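Local coordinates for lectin 2 (Agrocybe aegerita, PDB 4TQJ), which binds non-reducing terminal N-acetylglucosamine of glycans as a fungal lectin, its chain folded into a beta-propeller, at residues A[360-365]-A[373-378]; A[341-346]-A[396-401]; A[28-33]-A[40-45]; A[336-341]-A[356-361]. The protein carries 1 engineered substitution. All blocks are in the same frame, centred on the assembly; numbering follows the deposited sequence.

Interaction 1 (A[360-365]-A[373-378]); sequences ETLVSY and GPVKAL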
# COMPACT_ATOMS: atom_id res chain seq x y z
N GLU A 360 -0.77 14.52 22.20
CA GLU A 360 -1.38 13.37 21.54
C GLU A 360 -1.72 13.65 20.08
O GLU A 360 -2.03 14.78 19.71
CB GLU A 360 -2.68 12.99 22.26
CG GLU A 360 -2.52 12.20 23.52
CD GLU A 360 -3.86 11.69 24.03
OE1 GLU A 360 -4.69 12.53 24.42
OE2 GLU A 360 -4.08 10.46 24.00
N THR A 361 -1.67 12.61 19.27
CA THR A 361 -2.22 12.64 17.92
C THR A 361 -3.61 12.02 17.93
O THR A 361 -3.76 10.84 18.25
CB THR A 361 -1.32 11.87 16.94
OG1 THR A 361 -0.12 12.62 16.71
CG2 THR A 361 -2.05 11.63 15.62
N LEU A 362 -4.62 12.82 17.61
CA LEU A 362 -6.01 12.38 17.67
C LEU A 362 -6.62 12.23 16.29
O LEU A 362 -6.16 12.84 15.32
CB LEU A 362 -6.84 13.39 18.46
CG LEU A 362 -6.34 13.74 19.86
CD1 LEU A 362 -7.34 14.68 20.53
CD2 LEU A 362 -6.18 12.48 20.68
N VAL A 363 -7.66 11.43 16.21
CA VAL A 363 -8.26 11.17 14.92
C VAL A 363 -9.76 11.03 15.11
O VAL A 363 -10.22 10.56 16.15
CB VAL A 363 -7.64 9.89 14.27
CG1 VAL A 363 -7.99 8.66 15.08
CG2 VAL A 363 -8.08 9.71 12.83
N SER A 364 -10.52 11.47 14.12
CA SER A 364 -11.93 11.15 14.07
C SER A 364 -12.26 10.65 12.67
O SER A 364 -11.87 11.28 11.69
CB SER A 364 -12.78 12.37 14.43
OG SER A 364 -14.13 12.16 14.08
N TYR A 365 -12.97 9.53 12.58
CA TYR A 365 -13.24 8.92 11.30
C TYR A 365 -14.56 9.33 10.68
O TYR A 365 -15.58 9.40 11.36
CB TYR A 365 -13.12 7.40 11.38
CG TYR A 365 -11.75 6.97 11.82
CD1 TYR A 365 -10.66 7.11 10.97
CD2 TYR A 365 -11.52 6.46 13.09
CE1 TYR A 365 -9.39 6.74 11.37
CE2 TYR A 365 -10.25 6.08 13.50
CZ TYR A 365 -9.19 6.22 12.63
OH TYR A 365 -7.93 5.86 13.02
N GLY A 373 -17.12 10.33 13.68
CA GLY A 373 -17.24 9.47 14.85
C GLY A 373 -16.53 10.07 16.04
O GLY A 373 -15.97 11.17 15.95
N PRO A 374 -16.54 9.36 17.18
CA PRO A 374 -15.87 9.89 18.36
C PRO A 374 -14.37 10.05 18.13
O PRO A 374 -13.76 9.27 17.39
CB PRO A 374 -16.13 8.82 19.43
CG PRO A 374 -16.57 7.62 18.70
CD PRO A 374 -17.22 8.09 17.44
N VAL A 375 -13.80 11.08 18.74
CA VAL A 375 -12.37 11.33 18.64
C VAL A 375 -11.66 10.24 19.40
O VAL A 375 -12.13 9.77 20.42
CB VAL A 375 -12.00 12.69 19.25
CG1 VAL A 375 -10.50 12.89 19.23
CG2 VAL A 375 -12.72 13.83 18.51
N LYS A 376 -10.51 9.83 18.88
CA LYS A 376 -9.76 8.73 19.47
C LYS A 376 -8.29 9.07 19.54
O LYS A 376 -7.75 9.71 18.65
CB LYS A 376 -9.96 7.45 18.65
CG LYS A 376 -11.26 6.73 18.96
CD LYS A 376 -11.28 5.33 18.35
CE LYS A 376 -11.42 5.41 16.84
NZ LYS A 376 -12.62 6.24 16.47
N ALA A 377 -7.64 8.65 20.62
CA ALA A 377 -6.20 8.80 20.72
C ALA A 377 -5.53 7.72 19.89
O ALA A 377 -5.65 6.54 20.20
CB ALA A 377 -5.76 8.69 22.18
N LEU A 378 -4.84 8.12 18.83
CA LEU A 378 -4.18 7.19 17.94
C LEU A 378 -2.75 6.90 18.39
O LEU A 378 -2.30 5.76 18.33
CB LEU A 378 -4.22 7.71 16.50
CG LEU A 378 -3.36 7.12 15.38
CD1 LEU A 378 -3.77 5.70 15.01
CD2 LEU A 378 -3.48 8.02 14.15
O HOH W 1 -14.04 8.32 14.73

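Interaction 2 (A[341-346]-A[396-401]); sequences FVVDLT and CWMANL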
# COMPACT_ATOMS: atom_id res chain seq x y z
N PHE A 341 -5.02 17.86 9.53
CA PHE A 341 -5.15 17.35 8.17
C PHE A 341 -6.54 16.80 7.93
O PHE A 341 -7.20 16.29 8.85
CB PHE A 341 -4.13 16.23 7.89
CG PHE A 341 -2.73 16.53 8.37
CD1 PHE A 341 -1.77 17.00 7.50
CD2 PHE A 341 -2.38 16.33 9.70
CE1 PHE A 341 -0.47 17.26 7.94
CE2 PHE A 341 -1.09 16.60 10.15
CZ PHE A 341 -0.13 17.05 9.26
N VAL A 342 -6.98 16.91 6.69
CA VAL A 342 -8.25 16.33 6.26
C VAL A 342 -7.94 15.41 5.08
O VAL A 342 -7.74 15.88 3.95
CB VAL A 342 -9.26 17.42 5.87
CG1 VAL A 342 -10.62 16.80 5.55
CG2 VAL A 342 -9.38 18.48 6.99
N VAL A 343 -7.85 14.11 5.36
CA VAL A 343 -7.42 13.11 4.37
C VAL A 343 -8.08 11.76 4.65
O VAL A 343 -8.42 11.46 5.77
CB VAL A 343 -5.88 12.91 4.39
CG1 VAL A 343 -5.13 14.15 3.89
CG2 VAL A 343 -5.39 12.50 5.76
N ASP A 344 -8.22 10.94 3.62
CA ASP A 344 -8.77 9.60 3.81
C ASP A 344 -7.70 8.73 4.45
O ASP A 344 -6.59 8.58 3.92
CB ASP A 344 -9.20 9.01 2.46
CG ASP A 344 -10.04 7.75 2.61
OD1 ASP A 344 -10.55 7.51 3.73
OD2 ASP A 344 -10.20 7.01 1.60
N LEU A 345 -8.02 8.18 5.61
CA LEU A 345 -7.14 7.24 6.31
C LEU A 345 -7.64 5.81 6.18
O LEU A 345 -6.95 4.87 6.60
CB LEU A 345 -7.06 7.60 7.79
CG LEU A 345 -6.48 8.96 8.12
CD1 LEU A 345 -6.72 9.28 9.62
CD2 LEU A 345 -5.01 8.96 7.77
N THR A 346 -8.84 5.64 5.60
CA THR A 346 -9.54 4.35 5.73
C THR A 346 -10.02 3.71 4.42
O THR A 346 -10.74 2.72 4.46
CB THR A 346 -10.77 4.49 6.64
OG1 THR A 346 -11.79 5.24 5.96
CG2 THR A 346 -10.41 5.17 7.93
N CYS A 396 5.92 18.14 8.71
CA CYS A 396 5.13 16.92 8.65
C CYS A 396 4.14 16.99 7.52
O CYS A 396 3.50 18.03 7.29
CB CYS A 396 4.32 16.71 9.93
SG CYS A 396 5.29 16.25 11.31
N TRP A 397 3.98 15.88 6.83
CA TRP A 397 3.03 15.78 5.74
C TRP A 397 2.25 14.48 5.88
O TRP A 397 2.75 13.50 6.45
CB TRP A 397 3.76 15.71 4.40
CG TRP A 397 4.69 16.85 4.03
CD1 TRP A 397 6.03 16.76 3.76
CD2 TRP A 397 4.33 18.22 3.79
NE1 TRP A 397 6.53 17.98 3.40
CE2 TRP A 397 5.51 18.90 3.41
CE3 TRP A 397 3.14 18.94 3.88
CZ2 TRP A 397 5.53 20.26 3.12
CZ3 TRP A 397 3.15 20.29 3.60
CH2 TRP A 397 4.34 20.94 3.22
N MET A 398 1.04 14.46 5.35
CA MET A 398 0.40 13.20 5.01
C MET A 398 0.78 12.88 3.56
O MET A 398 0.92 13.80 2.75
CB MET A 398 -1.12 13.28 5.16
CG MET A 398 -1.59 13.68 6.56
SD MET A 398 -1.03 12.57 7.88
CE MET A 398 -1.70 10.99 7.34
N ALA A 399 0.98 11.60 3.25
CA ALA A 399 1.30 11.17 1.89
C ALA A 399 0.97 9.69 1.72
O ALA A 399 0.95 8.95 2.68
CB ALA A 399 2.77 11.41 1.58
N ASN A 400 0.68 9.27 0.49
CA ASN A 400 0.49 7.85 0.22
C ASN A 400 1.82 7.25 -0.24
O ASN A 400 2.23 7.40 -1.39
CB ASN A 400 -0.60 7.61 -0.82
CG ASN A 400 -1.90 8.34 -0.47
OD1 ASN A 400 -2.10 9.49 -0.84
ND2 ASN A 400 -2.78 7.65 0.25
N LEU A 401 2.50 6.60 0.68
CA LEU A 401 3.80 6.01 0.37
C LEU A 401 3.68 4.99 -0.75
O LEU A 401 4.57 4.87 -1.58
CB LEU A 401 4.39 5.39 1.63
CG LEU A 401 4.74 6.50 2.61
CD1 LEU A 401 5.12 5.94 3.95
CD2 LEU A 401 5.88 7.32 2.02
O HOH W 2 -5.46 8.59 0.99

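Interaction 3 (A[28-33]-A[40-45]); sequences GVVIGR and PFLAVK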
# COMPACT_ATOMS: atom_id res chain seq x y z
N GLY A 28 15.85 13.17 11.93
CA GLY A 28 15.73 12.49 10.65
C GLY A 28 14.29 12.25 10.27
O GLY A 28 13.37 12.67 10.97
N VAL A 29 14.11 11.55 9.16
CA VAL A 29 12.79 11.28 8.61
C VAL A 29 12.10 10.16 9.38
O VAL A 29 12.60 9.03 9.45
CB VAL A 29 12.92 10.88 7.13
CG1 VAL A 29 11.54 10.73 6.48
CG2 VAL A 29 13.76 11.91 6.39
N VAL A 30 10.95 10.47 9.96
CA VAL A 30 10.17 9.50 10.71
C VAL A 30 8.94 9.11 9.91
O VAL A 30 8.16 9.97 9.52
CB VAL A 30 9.74 10.06 12.06
CG1 VAL A 30 9.10 8.97 12.89
CG2 VAL A 30 10.94 10.66 12.79
N ILE A 31 8.79 7.82 9.62
CA ILE A 31 7.63 7.34 8.88
C ILE A 31 6.61 6.75 9.82
O ILE A 31 6.94 5.89 10.64
CB ILE A 31 8.01 6.27 7.83
CG1 ILE A 31 9.08 6.79 6.88
CG2 ILE A 31 6.78 5.83 7.04
CD1 ILE A 31 8.65 7.99 6.04
N GLY A 32 5.37 7.22 9.71
CA GLY A 32 4.25 6.63 10.41
C GLY A 32 3.33 5.93 9.42
O GLY A 32 2.29 6.47 9.04
N ARG A 33 3.70 4.72 9.02
CA ARG A 33 2.89 3.98 8.04
C ARG A 33 1.50 3.64 8.58
O ARG A 33 1.36 2.97 9.61
CB ARG A 33 3.63 2.72 7.58
CG ARG A 33 3.25 2.25 6.17
CD ARG A 33 1.99 1.38 6.17
NE ARG A 33 1.85 0.64 4.91
CZ ARG A 33 0.89 -0.24 4.67
NH1 ARG A 33 -0.03 -0.50 5.59
NH2 ARG A 33 0.85 -0.88 3.50
N PRO A 40 6.19 5.01 14.91
CA PRO A 40 7.09 5.88 14.16
C PRO A 40 8.37 5.11 13.84
O PRO A 40 8.90 4.44 14.71
CB PRO A 40 7.40 7.01 15.15
CG PRO A 40 7.26 6.36 16.50
CD PRO A 40 6.13 5.37 16.34
N PHE A 41 8.83 5.20 12.59
CA PHE A 41 10.02 4.48 12.16
C PHE A 41 11.06 5.46 11.63
O PHE A 41 10.84 6.14 10.63
CB PHE A 41 9.63 3.46 11.08
CG PHE A 41 10.80 2.75 10.46
CD1 PHE A 41 10.96 2.74 9.09
CD2 PHE A 41 11.72 2.08 11.25
CE1 PHE A 41 12.04 2.07 8.50
CE2 PHE A 41 12.80 1.41 10.68
CZ PHE A 41 12.96 1.41 9.31
N LEU A 42 12.20 5.55 12.30
CA LEU A 42 13.27 6.42 11.84
C LEU A 42 13.91 5.85 10.58
O LEU A 42 14.83 5.03 10.66
CB LEU A 42 14.32 6.62 12.92
CG LEU A 42 15.47 7.58 12.58
CD1 LEU A 42 14.92 8.95 12.23
CD2 LEU A 42 16.46 7.67 13.74
N ALA A 43 13.43 6.28 9.41
CA ALA A 43 13.82 5.66 8.15
C ALA A 43 15.13 6.18 7.54
O ALA A 43 15.81 5.44 6.83
CB ALA A 43 12.68 5.75 7.13
N VAL A 44 15.48 7.45 7.81
CA VAL A 44 16.67 8.08 7.23
C VAL A 44 17.24 9.12 8.18
O VAL A 44 16.54 10.07 8.57
CB VAL A 44 16.34 8.80 5.90
CG1 VAL A 44 17.57 9.52 5.37
CG2 VAL A 44 15.82 7.82 4.88
N LYS A 45 18.51 8.95 8.55
CA LYS A 45 19.19 9.90 9.42
C LYS A 45 19.75 11.06 8.62
O LYS A 45 20.97 11.19 8.45
CB LYS A 45 20.30 9.21 10.22
CG LYS A 45 19.78 8.29 11.32
CD LYS A 45 20.90 7.49 11.97
CE LYS A 45 20.41 6.78 13.23
NZ LYS A 45 19.21 5.93 12.99

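Interaction 4 (A[336-341]-A[356-361]); sequences SKHRRF and FGEKET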
# COMPACT_ATOMS: atom_id res chain seq x y z
N SER A 336 0.07 27.74 15.34
CA SER A 336 1.52 27.84 15.55
C SER A 336 2.18 26.60 16.15
O SER A 336 3.40 26.46 16.06
CB SER A 336 1.84 29.04 16.43
OG SER A 336 1.23 28.88 17.70
N LYS A 337 1.40 25.71 16.75
CA LYS A 337 1.96 24.54 17.42
C LYS A 337 1.45 23.22 16.89
O LYS A 337 2.14 22.20 16.96
CB LYS A 337 1.67 24.59 18.92
CG LYS A 337 2.39 25.67 19.67
CD LYS A 337 2.24 25.47 21.17
CE LYS A 337 3.07 26.50 21.92
NZ LYS A 337 2.82 27.90 21.45
N HIS A 338 0.23 23.22 16.39
CA HIS A 338 -0.43 21.96 16.09
C HIS A 338 -0.66 21.81 14.59
O HIS A 338 -0.71 22.80 13.84
CB HIS A 338 -1.73 21.82 16.90
CG HIS A 338 -1.56 22.14 18.35
ND1 HIS A 338 -2.33 23.09 19.00
CD2 HIS A 338 -0.71 21.65 19.28
CE1 HIS A 338 -1.95 23.16 20.27
NE2 HIS A 338 -0.97 22.31 20.46
N ARG A 339 -0.76 20.56 14.14
CA ARG A 339 -0.94 20.29 12.73
C ARG A 339 -2.25 19.56 12.53
O ARG A 339 -2.52 18.57 13.20
CB ARG A 339 0.22 19.44 12.21
CG ARG A 339 1.53 20.19 12.06
CD ARG A 339 2.62 19.29 11.47
NE ARG A 339 3.86 20.03 11.20
CZ ARG A 339 4.88 20.12 12.05
NH1 ARG A 339 4.82 19.52 13.23
NH2 ARG A 339 5.97 20.81 11.72
N ARG A 340 -3.08 20.06 11.62
CA ARG A 340 -4.32 19.36 11.30
C ARG A 340 -4.41 19.01 9.81
O ARG A 340 -3.92 19.75 8.96
CB ARG A 340 -5.54 20.15 11.77
CG ARG A 340 -5.72 20.09 13.30
CD ARG A 340 -6.53 21.27 13.82
NE ARG A 340 -5.73 22.50 13.82
CZ ARG A 340 -6.19 23.68 14.21
NH1 ARG A 340 -7.43 23.80 14.64
NH2 ARG A 340 -5.40 24.75 14.18
N PHE A 341 -5.02 17.86 9.53
CA PHE A 341 -5.15 17.35 8.17
C PHE A 341 -6.54 16.80 7.93
O PHE A 341 -7.20 16.29 8.85
CB PHE A 341 -4.13 16.23 7.89
CG PHE A 341 -2.73 16.53 8.37
CD1 PHE A 341 -1.77 17.00 7.50
CD2 PHE A 341 -2.38 16.33 9.70
CE1 PHE A 341 -0.47 17.26 7.94
CE2 PHE A 341 -1.09 16.60 10.15
CZ PHE A 341 -0.13 17.05 9.26
N PHE A 356 -2.34 16.54 15.04
CA PHE A 356 -1.17 16.36 15.88
C PHE A 356 -1.23 17.41 16.98
O PHE A 356 -0.90 18.57 16.74
CB PHE A 356 0.13 16.52 15.08
CG PHE A 356 0.29 15.52 13.94
CD1 PHE A 356 -0.60 14.48 13.76
CD2 PHE A 356 1.34 15.65 13.04
CE1 PHE A 356 -0.44 13.57 12.70
CE2 PHE A 356 1.49 14.76 11.98
CZ PHE A 356 0.60 13.72 11.82
N GLY A 357 -1.67 17.01 18.17
CA GLY A 357 -1.93 17.95 19.25
C GLY A 357 -0.75 18.27 20.16
O GLY A 357 0.40 18.10 19.77
N GLU A 358 -1.05 18.75 21.36
CA GLU A 358 -0.00 19.14 22.30
C GLU A 358 0.82 17.93 22.73
O GLU A 358 2.04 17.96 22.69
CB GLU A 358 -0.60 19.84 23.53
CG GLU A 358 0.43 20.50 24.43
CD GLU A 358 1.00 21.79 23.85
OE1 GLU A 358 0.68 22.15 22.70
OE2 GLU A 358 1.77 22.46 24.56
N LYS A 359 0.13 16.87 23.13
CA LYS A 359 0.77 15.68 23.68
C LYS A 359 0.27 14.39 23.02
O LYS A 359 0.81 13.31 23.27
CB LYS A 359 0.52 15.60 25.19
CG LYS A 359 0.59 16.94 25.91
CD LYS A 359 1.91 17.68 25.65
CE LYS A 359 3.00 17.25 26.61
NZ LYS A 359 2.60 17.45 28.04
N GLU A 360 -0.77 14.52 22.20
CA GLU A 360 -1.38 13.37 21.54
C GLU A 360 -1.72 13.65 20.08
O GLU A 360 -2.03 14.78 19.71
CB GLU A 360 -2.68 12.99 22.26
CG GLU A 360 -2.52 12.20 23.52
CD GLU A 360 -3.86 11.69 24.03
OE1 GLU A 360 -4.69 12.53 24.42
OE2 GLU A 360 -4.08 10.46 24.00
N THR A 361 -1.67 12.61 19.27
CA THR A 361 -2.22 12.64 17.92
C THR A 361 -3.61 12.02 17.93
O THR A 361 -3.76 10.84 18.25
CB THR A 361 -1.32 11.87 16.94
OG1 THR A 361 -0.12 12.62 16.71
CG2 THR A 361 -2.05 11.63 15.62

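Interaction 1 (A[360-365]-A[373-378])
Val363 and Lys376 are a hydrogen-bonded pair in the antiparallel hairpin of strands 361-364 and 376-379, the two outer strands of one beta-propeller blade. Lys376 N donates to Val363 O at 2.8 Å, and Val363 N returns the bond to Lys376 O. Both acceptors carry a second, softer donor: the CA of Val375 also meets Val363 O, and the CA of Leu362 meets Lys376 O. At the other end of the ladder Leu378 N is taken up by Thr361 O at 3.0 Å, while Thr361 OG1 turns to Asp381 O. Nearer the hairpin loop side chain and backbone share the work. Ser364 OG, anti to its backbone N (chi1 166°), approaches Gly373 O from above the carbonyl plane at 2.8 Å, and Gly373 N binds Tyr365 O. A water accepts from Tyr365 N at 2.7 Å and donates to Pro374 O, linking the two chains. Leu362 CB rests on Val375 CG1 at 3.8 Å. Val36 of the second subunit packs on Tyr365 and Leu378. Lys376 NZ makes weak bonds to the water and to Pro374 O; its bent chain crosses the tyrosine side chain at about a right angle, with CE in the ring plane, 3.6 Å from Tyr365 CE2.

Interaction 2 (A[341-346]-A[396-401])
Phe341 and Met398 meet between the innermost strands of two adjacent beta-propeller blades, 339-343 and 395-399, the latter being the C-terminal strand that completes the blade begun by the N-terminal part of the chain. The strands run within 8° of parallel, but their axes stay 8.9 Å apart, so side chains rather than backbone bonds join them. Phe341 comes first and presents one ring face to the methionine: Met398 CG sits 3.5 Å from Phe341 CD1 in a CH-pi contact, and Met398 SD lies 4.3 Å from the ring centroid, above the centre, a Met-aromatic contact. The edge of the same ring comes near the carbonyl oxygen of Cys396. Two residues on, Val343 CG2 touches Met398 CG at 4.1 Å, the two side chains crossing obliquely. Asp344 comes next; its OD1 accepts from Thr346 N in an Asx turn, and its OD2 takes Gly17 N and Gly349 N. A water links Asp344 O with Asn400 ND2. Leu345 ends the apolar row, crossing the methionine at about a right angle. Met398, bent at both chi2 and chi3 (each -58°), curls its methyl back, leaving CE 3.9 Å from Leu345 CD2.

Interaction 3 (A[28-33]-A[40-45])
Val30 lies alongside Pro40, the two side chains pointing the same way, and Val30 CG1 comes within a tight 3.4 Å of Pro40 CB. The methyl is placed there by chi1 -172°, with CG1 anti to the backbone N. Its other methyl, CG2, lies near Leu42 CD1 on the same face of this antiparallel hairpin. On the opposite face Val29 and Val44 stand side by side, Val29 CG2 coming 4.1 Å from Val44 CB, and Ile31 CG1 touches Ala43 CB at 3.8 Å. The backbone ladder is regular at one end, where Ile31 N donates to Phe41 O and Phe41 N to Ile31 O, both at 2.8 Å. Then the register slips by one residue between Val29 and Val30, a beta bulge: Val29 O takes Ala43 N, whereas Val29 N gives to Val44 O at 2.9 Å. Gly28 CA passes 3.3 Å from Val44 O; at its positive phi (140°) a side chain would jam against the backbone. Strand 41-44 is the outermost of its propeller blade within the chain, and 28-32 is bonded on its other side to strand 20-25, beyond which lies strand 395-399. Phe93 from a loop packs on Ala43 and Val44, and Arg16 of the second subunit on Phe41.

Interaction 4 (A[336-341]-A[356-361])
His338 and Glu358 are joined by a side-chain hydrogen bond: His338 NE2 donates to Glu358 OE1 at 2.8 Å, with the N-H...O angle nearly straight at 166°. The oxygen lies close to the imidazole plane, yet the carboxylate is turned 76° against the ring. Thr334 N binds the other ring nitrogen, ND1, and Trp333 meets the ring edge-to-face, so the imidazole is gripped at both nitrogens. Among backbone bonds, Arg339 and Phe356 form a hydrogen-bonded antiparallel pair that is uneven in length: Phe356 N to Arg339 O is 2.7 Å, whereas Arg339 N to Phe356 O is 3.3 Å. Just after it, Gly357 N binds Glu360 O, closing the turn that leads into strand 361-364. Apolar contact comes from aromatic rings. The edge of Phe341 faces Phe356 in an edge-to-face pair, the planes 55° apart, with Phe341 CE2 over the centre of the Phe356 ring and 3.7 Å from Phe356 CE2. Arg339 CB brushes Phe356 CD2 at 4.0 Å; its guanidinium leads away to Trp389 O and Thr394 OG1. Together these contacts fasten the start of innermost strand 339-343 to the end of strand 352-356 and its following turn, within the up-and-down antiparallel sheet of a beta-propeller blade.

Overall arrangement
Interactions 1 and 4 belong to one blade, sharing Glu360 and Thr361: interaction 4 ties its two inner strands near a turn, and interaction 1 pairs its two outer ones. Interaction 3 is the equivalent outer hairpin of the next blade, and like interaction 1 it is partly exposed, rests on backbone hydrogen bonds and touches the second subunit. Interaction 2 lies closest to the centre of the chain, about 11 Å away, and bridges the two blades by apolar side chains without a direct hydrogen bond. It meets each of the others: Leu345 packs on Val363, Leu401 on Ile31, and Cys396 on Arg339, while Phe341 serves interactions 2 and 4 alike.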